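Local coordinates for Lmo2812 protein (Listeria monocytogenes EGD-e, PDB 5ZQA) that probably acts as a serine-type D-Ala-D-Ala carboxypeptidase, a penicillin-binding protein that trims cell-wall peptides, at residues A[87-101]-A[121-133]. Numbering follows the deposited sequence.
Sequences LDLVRLDDPSAVSLY and MSANDAAETLGDR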
loop_
_atom_site.group_PDB
_atom_site.type_symbol
_atom_site.label_atom_id
_atom_site.label_comp_id
_atom_site.label_asym_id
_atom_site.label_seq_id
_atom_site.Cartn_x
_atom_site.Cartn_y
_atom_site.Cartn_z
ATOM N N LEU A 87 9.689 12.972 14.521
ATOM C CA LEU A 87 10.813 12.563 13.708
ATOM C C LEU A 87 11.067 13.580 12.613
ATOM O O LEU A 87 10.153 14.295 12.203
ATOM C CB LEU A 87 10.553 11.192 13.092
ATOM C CG LEU A 87 10.168 10.095 14.066
ATOM C CD1 LEU A 87 9.870 8.838 13.262
ATOM C CD2 LEU A 87 11.280 9.853 15.073
ATOM N N ASP A 88 12.301 13.624 12.128
ATOM C CA ASP A 88 12.676 14.568 11.080
ATOM C C ASP A 88 12.656 13.890 9.729
ATOM O O ASP A 88 13.300 12.852 9.547
ATOM C CB ASP A 88 14.064 15.142 11.348
ATOM C CG ASP A 88 14.137 15.874 12.665
ATOM O OD1 ASP A 88 13.308 16.778 12.889
ATOM O OD2 ASP A 88 15.006 15.526 13.495
ATOM N N LEU A 89 11.920 14.480 8.786
ATOM C CA LEU A 89 11.803 13.924 7.445
ATOM C C LEU A 89 13.167 13.793 6.788
ATOM O O LEU A 89 13.962 14.739 6.793
ATOM C CB LEU A 89 10.905 14.790 6.565
ATOM C CG LEU A 89 9.417 14.638 6.843
ATOM C CD1 LEU A 89 8.635 15.709 6.102
ATOM C CD2 LEU A 89 8.982 13.215 6.445
ATOM N N VAL A 90 13.433 12.615 6.235
ATOM C CA VAL A 90 14.664 12.395 5.500
ATOM C C VAL A 90 14.586 13.170 4.185
ATOM O O VAL A 90 13.505 13.395 3.639
ATOM C CB VAL A 90 14.923 10.890 5.221
ATOM C CG1 VAL A 90 14.768 10.057 6.487
ATOM C CG2 VAL A 90 13.999 10.388 4.145
ATOM N N ARG A 91 15.736 13.604 3.687
ATOM C CA ARG A 91 15.783 14.267 2.389
ATOM C C ARG A 91 15.869 13.220 1.293
ATOM O O ARG A 91 16.658 12.280 1.390
ATOM C CB ARG A 91 16.973 15.225 2.303
ATOM C CG ARG A 91 16.786 16.495 3.109
ATOM C CD ARG A 91 18.033 17.362 3.084
ATOM N NE ARG A 91 17.781 18.662 3.694
ATOM C CZ ARG A 91 17.761 18.880 5.004
ATOM N NH1 ARG A 91 17.979 17.880 5.850
ATOM N NH2 ARG A 91 17.520 20.100 5.470
ATOM N N LEU A 92 15.041 13.372 0.267
ATOM C CA LEU A 92 15.055 12.449 -0.859
ATOM C C LEU A 92 15.978 12.983 -1.944
ATOM O O LEU A 92 16.000 14.183 -2.199
ATOM C CB LEU A 92 13.646 12.258 -1.413
ATOM C CG LEU A 92 12.565 11.788 -0.437
ATOM C CD1 LEU A 92 11.203 11.954 -1.090
ATOM C CD2 LEU A 92 12.791 10.337 -0.015
ATOM N N ASP A 93 16.739 12.107 -2.590
ATOM C CA ASP A 93 17.581 12.568 -3.690
ATOM C C ASP A 93 16.846 12.475 -5.029
ATOM O O ASP A 93 17.322 12.984 -6.039
ATOM C CB ASP A 93 18.899 11.791 -3.736
ATOM C CG ASP A 93 18.703 10.292 -3.681
ATOM O OD1 ASP A 93 17.593 9.813 -4.004
ATOM O OD2 ASP A 93 19.668 9.590 -3.306
ATOM N N ASP A 94 15.682 11.834 -5.027
ATOM C CA ASP A 94 14.846 11.755 -6.222
ATOM C C ASP A 94 13.884 12.938 -6.266
ATOM O O ASP A 94 12.964 13.022 -5.456
ATOM C CB ASP A 94 14.065 10.437 -6.257
ATOM C CG ASP A 94 13.303 10.226 -7.567
ATOM O OD1 ASP A 94 13.128 11.188 -8.351
ATOM O OD2 ASP A 94 12.866 9.080 -7.811
ATOM N N PRO A 95 14.093 13.846 -7.232
ATOM C CA PRO A 95 13.293 15.059 -7.443
ATOM C C PRO A 95 11.818 14.798 -7.742
ATOM O O PRO A 95 10.964 15.586 -7.332
ATOM C CB PRO A 95 13.964 15.710 -8.658
ATOM C CG PRO A 95 14.750 14.629 -9.312
ATOM C CD PRO A 95 15.196 13.740 -8.204
ATOM N N SER A 96 11.530 13.718 -8.460
ATOM C CA SER A 96 10.175 13.441 -8.927
ATOM C C SER A 96 9.326 12.671 -7.909
ATOM O O SER A 96 8.147 12.412 -8.148
ATOM C CB SER A 96 10.227 12.657 -10.242
ATOM O OG SER A 96 10.830 13.427 -11.271
ATOM N N ALA A 97 9.924 12.305 -6.781
ATOM C CA ALA A 97 9.217 11.505 -5.785
ATOM C C ALA A 97 8.266 12.360 -4.946
ATOM O O ALA A 97 8.616 13.458 -4.511
ATOM C CB ALA A 97 10.215 10.781 -4.887
ATOM N N VAL A 98 7.058 11.845 -4.741
ATOM C CA VAL A 98 6.062 12.475 -3.887
ATOM C C VAL A 98 6.620 12.602 -2.476
ATOM O O VAL A 98 7.204 11.659 -1.939
ATOM C CB VAL A 98 4.751 11.667 -3.867
ATOM C CG1 VAL A 98 3.792 12.195 -2.817
ATOM C CG2 VAL A 98 4.097 11.686 -5.250
ATOM N N SER A 99 6.466 13.783 -1.889
ATOM C CA SER A 99 6.990 13.986 -0.556
ATOM C C SER A 99 6.149 14.948 0.265
ATOM O O SER A 99 5.531 15.895 -0.248
ATOM C CB SER A 99 8.440 14.470 -0.623
ATOM O OG SER A 99 8.521 15.877 -0.668
ATOM N N LEU A 100 6.128 14.673 1.560
ATOM C CA LEU A 100 5.399 15.496 2.502
ATOM C C LEU A 100 6.088 16.840 2.655
ATOM O O LEU A 100 5.425 17.871 2.774
ATOM C CB LEU A 100 5.296 14.778 3.856
ATOM C CG LEU A 100 4.569 15.508 4.987
ATOM C CD1 LEU A 100 3.144 15.875 4.585
ATOM C CD2 LEU A 100 4.566 14.670 6.259
ATOM N N TYR A 101 7.418 16.835 2.656
ATOM C CA TYR A 101 8.146 18.087 2.846
ATOM C C TYR A 101 7.871 19.067 1.711
ATOM O O TYR A 101 7.721 20.261 1.957
ATOM C CB TYR A 101 9.648 17.839 2.967
ATOM C CG TYR A 101 10.417 19.105 3.247
ATOM C CD1 TYR A 101 10.513 19.604 4.529
ATOM C CD2 TYR A 101 11.017 19.811 2.216
ATOM C CE1 TYR A 101 11.204 20.771 4.794
ATOM C CE2 TYR A 101 11.718 20.971 2.469
ATOM C CZ TYR A 101 11.803 21.446 3.756
ATOM O OH TYR A 101 12.495 22.611 4.021
ATOM N N MET A 121 -1.318 10.144 1.128
ATOM C CA MET A 121 -0.788 10.848 -0.045
ATOM C C MET A 121 0.437 10.179 -0.654
ATOM O O MET A 121 1.005 10.689 -1.621
ATOM C CB MET A 121 -0.444 12.305 0.309
ATOM C CG MET A 121 0.707 12.468 1.306
ATOM S SD MET A 121 1.306 14.160 1.423
ATOM C CE MET A 121 2.205 14.309 -0.123
ATOM N N SER A 122 0.843 9.048 -0.079
ATOM C CA SER A 122 1.966 8.258 -0.581
ATOM C C SER A 122 3.278 9.032 -0.435
ATOM O O SER A 122 4.102 9.077 -1.345
ATOM C CB SER A 122 1.729 7.851 -2.035
ATOM O OG SER A 122 2.344 6.601 -2.303
ATOM N N ALA A 123 3.468 9.641 0.729
ATOM C CA ALA A 123 4.671 10.435 0.979
ATOM C C ALA A 123 5.894 9.536 1.186
ATOM O O ALA A 123 5.996 8.808 2.184
ATOM C CB ALA A 123 4.456 11.346 2.192
ATOM N N ASN A 124 6.828 9.592 0.247
ATOM C CA ASN A 124 8.015 8.743 0.299
ATOM C C ASN A 124 8.953 9.094 1.438
ATOM O O ASN A 124 9.532 8.206 2.067
ATOM C CB ASN A 124 8.786 8.827 -1.020
ATOM C CG ASN A 124 8.048 8.182 -2.142
ATOM O OD1 ASN A 124 7.951 6.963 -2.194
ATOM N ND2 ASN A 124 7.510 8.990 -3.052
ATOM N N ASP A 125 9.117 10.390 1.702
ATOM C CA ASP A 125 9.991 10.792 2.786
ATOM C C ASP A 125 9.431 10.340 4.142
ATOM O O ASP A 125 10.193 9.900 5.003
ATOM C CB ASP A 125 10.258 12.311 2.760
ATOM C CG ASP A 125 8.993 13.172 2.667
ATOM O OD1 ASP A 125 7.878 12.659 2.458
ATOM O OD2 ASP A 125 9.142 14.415 2.789
ATOM N N ALA A 126 8.110 10.393 4.314
ATOM C CA ALA A 126 7.500 9.921 5.559
ATOM C C ALA A 126 7.800 8.439 5.789
ATOM O O ALA A 126 8.174 8.021 6.892
ATOM C CB ALA A 126 6.009 10.174 5.542
ATOM N N ALA A 127 7.658 7.646 4.733
ATOM C CA ALA A 127 7.952 6.217 4.822
ATOM C C ALA A 127 9.411 5.949 5.195
ATOM O O ALA A 127 9.696 5.115 6.048
ATOM C CB ALA A 127 7.608 5.531 3.503
ATOM N N GLU A 128 10.334 6.652 4.545
ATOM C CA GLU A 128 11.759 6.432 4.799
ATOM C C GLU A 128 12.118 6.811 6.233
ATOM O O GLU A 128 12.939 6.150 6.874
ATOM C CB GLU A 128 12.624 7.234 3.821
ATOM C CG GLU A 128 12.555 6.732 2.374
ATOM C CD GLU A 128 13.091 5.326 2.217
ATOM O OE1 GLU A 128 12.551 4.572 1.368
ATOM O OE2 GLU A 128 14.054 4.964 2.930
ATOM N N THR A 129 11.476 7.864 6.726
ATOM C CA THR A 129 11.721 8.367 8.078
ATOM C C THR A 129 11.263 7.337 9.115
ATOM O O THR A 129 11.961 7.056 10.097
ATOM C CB THR A 129 10.996 9.704 8.311
ATOM O OG1 THR A 129 11.480 10.679 7.383
ATOM C CG2 THR A 129 11.227 10.210 9.726
ATOM N N LEU A 130 10.091 6.755 8.882
ATOM C CA LEU A 130 9.589 5.693 9.761
ATOM C C LEU A 130 10.485 4.451 9.754
ATOM O O LEU A 130 10.787 3.893 10.809
ATOM C CB LEU A 130 8.164 5.317 9.362
ATOM C CG LEU A 130 7.106 6.398 9.596
ATOM C CD1 LEU A 130 5.808 6.069 8.869
ATOM C CD2 LEU A 130 6.850 6.588 11.087
ATOM N N GLY A 131 10.908 4.015 8.570
ATOM C CA GLY A 131 11.800 2.874 8.475
ATOM C C GLY A 131 13.113 3.115 9.213
ATOM O O GLY A 131 13.611 2.226 9.905
ATOM N N ASP A 132 13.673 4.312 9.049
ATOM C CA ASP A 132 14.913 4.693 9.731
ATOM C C ASP A 132 14.768 4.616 11.251
ATOM O O ASP A 132 15.639 4.093 11.949
ATOM C CB ASP A 132 15.330 6.112 9.337
ATOM C CG ASP A 132 16.001 6.180 7.985
ATOM O OD1 ASP A 132 16.040 5.163 7.263
ATOM O OD2 ASP A 132 16.489 7.280 7.645
ATOM N N ARG A 133 13.660 5.133 11.764
ATOM C CA ARG A 133 13.395 5.098 13.198
ATOM C C ARG A 133 13.316 3.655 13.692
ATOM O O ARG A 133 13.829 3.317 14.759
ATOM C CB ARG A 133 12.101 5.855 13.517
ATOM C CG ARG A 133 11.474 5.540 14.881
ATOM C CD ARG A 133 12.357 5.932 16.077
ATOM N NE ARG A 133 11.647 5.593 17.308
ATOM C CZ ARG A 133 11.580 4.368 17.817
ATOM N NH1 ARG A 133 12.233 3.373 17.229
ATOM N NH2 ARG A 133 10.877 4.147 18.927
HETATM O O HOH W 1 11.861 15.270 2.695
HETATM O O HOH W 2 6.449 8.998 -5.828
#
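Asp125 binds the start of helix 100-104 with both carboxylate oxygens: Leu100 N gives its hydrogen to OD1 (2.8 Å, 167° at the hydrogen) and Tyr101 N meets the syn lone pair of OD2 (3.0 Å), a worked example of a carboxylate from another segment satisfying a helix's first amides. Chi1 of Asp125, 51°, places CG between its backbone N and carbonyl carbon, presenting both oxygens to the two amides; a water links OD2 to Val90 O. The helix's positive end would be expected to stabilise the negative charge. Asn124 closes on a single carbonyl, Val98 O, which takes ND2 on an in-plane lone pair at 2.9 Å and the backbone N from above the plane at 3.0 Å. Its OD1 is hydrogen-bonded to Lys65 NZ. Thr129 OG1 accepts the N-H of Val90 and passes its own hydrogen to Asp125 O; its CG2 packs on Leu87 CB. Val90 CG2 makes van der Waals contact with Glu128 CB, and Met121 CE an apolar one with Val98 CG1. Ser122, Ala123 and Asn124 correspond to the SxN motif of the penicillin-binding protein active site, Asn124 anchored on loop 89-99 and Ser122, predicted to be catalytic, hydrogen-bonded through OG to Lys226 NZ and Ser62 OG.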